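Glutaredoxin-glutathione complex (Polygonaceae, PDB 5KQA) binds glutathione and probably uses it to reduce disulfides and glutathione-mixed disulfides, as a monomeric glutaredoxin of the thioredoxin fold. Local coordinates at residues A[25-28]-A[29-33]. Numbering follows the deposited sequence.
Sequences MALQ and KAQQL
L27 and Q31, one turn apart on helix 20-35, make the side-chain contact here. Q31 reaches back toward the N-terminal end of the helix: its CG lies beside the backbone N (chi1 -68°), the chain is extended beyond it, and the amide carbon CD comes to 3.7 Å from L27 CG. L27 has swung CG round beside its own carbonyl carbon (chi1 -180°), which brings the branched end of the side chain to the amide; CD1 and CD2 both lie near Q31 NE2, CD2 at 3.9 Å. The two chains cross at a slant, and the contact is van der Waals. Q31 CG also sits 3.2 Å from L27 O, the same oxygen that takes the hydrogen bond from Q31 N at 2.8 Å.

This helix precedes the first strand of the thioredoxin-type fold and packs against helix 75-86, where W85 touches both L27 and Q31. The buried A26 and A30 lie close against A77 and F42 of strand 39-43, respectively, with L27 and L33 packing beside them.

The same i to i+4 alpha-helical bonding pairs K29 N with M25 O (2.9 Å), A30 N with A26 O (2.9 Å) and Q32 N with Q28 O (3.0 Å). K29 CB rests 3.5 Å from A26 O, while the rest of its extended chain runs off to a salt bridge between NZ and E72.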
loop_
_atom_site.group_PDB
_atom_site.type_symbol
_atom_site.label_atom_id
_atom_site.label_comp_id
_atom_site.label_asym_id
_atom_site.label_seq_id
_atom_site.Cartn_x
_atom_site.Cartn_y
_atom_site.Cartn_z
ATOM N N MET A 25 -6.986 14.616 -8.042
ATOM C CA MET A 25 -8.065 13.641 -7.884
ATOM C C MET A 25 -7.536 12.255 -7.508
ATOM O O MET A 25 -8.081 11.585 -6.636
ATOM C CB MET A 25 -8.882 13.545 -9.170
ATOM C CG MET A 25 -9.692 14.788 -9.493
ATOM S SD MET A 25 -10.914 15.155 -8.214
ATOM C CE MET A 25 -10.049 16.394 -7.271
ATOM N N ALA A 26 -6.476 11.828 -8.181
ATOM C CA ALA A 26 -5.837 10.554 -7.865
ATOM C C ALA A 26 -5.290 10.517 -6.425
ATOM O O ALA A 26 -5.413 9.510 -5.730
ATOM C CB ALA A 26 -4.720 10.274 -8.866
ATOM N N LEU A 27 -4.673 11.608 -5.986
ATOM C CA LEU A 27 -4.170 11.693 -4.621
ATOM C C LEU A 27 -5.316 11.591 -3.619
ATOM O O LEU A 27 -5.232 10.840 -2.653
ATOM C CB LEU A 27 -3.395 12.994 -4.403
ATOM C CG LEU A 27 -2.815 13.182 -2.993
ATOM C CD1 LEU A 27 -1.713 12.166 -2.707
ATOM C CD2 LEU A 27 -2.298 14.603 -2.804
ATOM N N GLN A 28 -6.386 12.351 -3.846
ATOM C CA GLN A 28 -7.564 12.256 -2.984
ATOM C C GLN A 28 -8.076 10.818 -2.910
ATOM O O GLN A 28 -8.371 10.316 -1.825
ATOM C CB GLN A 28 -8.675 13.199 -3.472
ATOM C CG GLN A 28 -8.382 14.668 -3.137
ATOM C CD GLN A 28 -9.459 15.640 -3.613
ATOM O OE1 GLN A 28 -10.599 15.252 -3.885
ATOM N NE2 GLN A 28 -9.092 16.915 -3.713
ATOM N N LYS A 29 -8.161 10.153 -4.060
ATOM C CA LYS A 29 -8.591 8.760 -4.097
ATOM C C LYS A 29 -7.683 7.867 -3.252
ATOM O O LYS A 29 -8.168 7.029 -2.499
ATOM C CB LYS A 29 -8.626 8.241 -5.539
ATOM C CG LYS A 29 -8.858 6.740 -5.628
ATOM C CD LYS A 29 -9.123 6.254 -7.057
ATOM C CE LYS A 29 -9.495 4.753 -7.068
ATOM N NZ LYS A 29 -10.068 4.299 -8.367
ATOM N N ALA A 30 -6.368 8.031 -3.400
ATOM C CA ALA A 30 -5.395 7.208 -2.671
ATOM C C ALA A 30 -5.470 7.472 -1.172
ATOM O O ALA A 30 -5.412 6.543 -0.365
ATOM C CB ALA A 30 -3.989 7.468 -3.178
ATOM N N GLN A 31 -5.619 8.741 -0.802
ATOM C CA GLN A 31 -5.707 9.114 0.610
ATOM C C GLN A 31 -6.963 8.537 1.262
ATOM O O GLN A 31 -6.912 8.052 2.394
ATOM C CB GLN A 31 -5.667 10.640 0.766
ATOM C CG GLN A 31 -4.307 11.254 0.405
ATOM C CD GLN A 31 -4.318 12.790 0.363
ATOM O OE1 GLN A 31 -5.313 13.412 -0.019
ATOM N NE2 GLN A 31 -3.205 13.398 0.754
ATOM N N GLN A 32 -8.089 8.577 0.550
ATOM C CA GLN A 32 -9.340 8.029 1.075
ATOM C C GLN A 32 -9.218 6.523 1.299
ATOM O O GLN A 32 -9.786 5.975 2.240
ATOM C CB GLN A 32 -10.504 8.324 0.120
ATOM C CG GLN A 32 -11.912 8.106 0.705
ATOM C CD GLN A 32 -12.420 6.664 0.605
ATOM O OE1 GLN A 32 -12.061 5.916 -0.312
ATOM N NE2 GLN A 32 -13.275 6.274 1.556
ATOM N N LEU A 33 -8.498 5.844 0.416
ATOM C CA LEU A 33 -8.293 4.408 0.581
ATOM C C LEU A 33 -7.440 4.136 1.810
ATOM O O LEU A 33 -7.730 3.232 2.594
ATOM C CB LEU A 33 -7.629 3.804 -0.653
ATOM C CG LEU A 33 -8.586 3.704 -1.830
ATOM C CD1 LEU A 33 -7.813 3.466 -3.120
ATOM C CD2 LEU A 33 -9.582 2.583 -1.548
#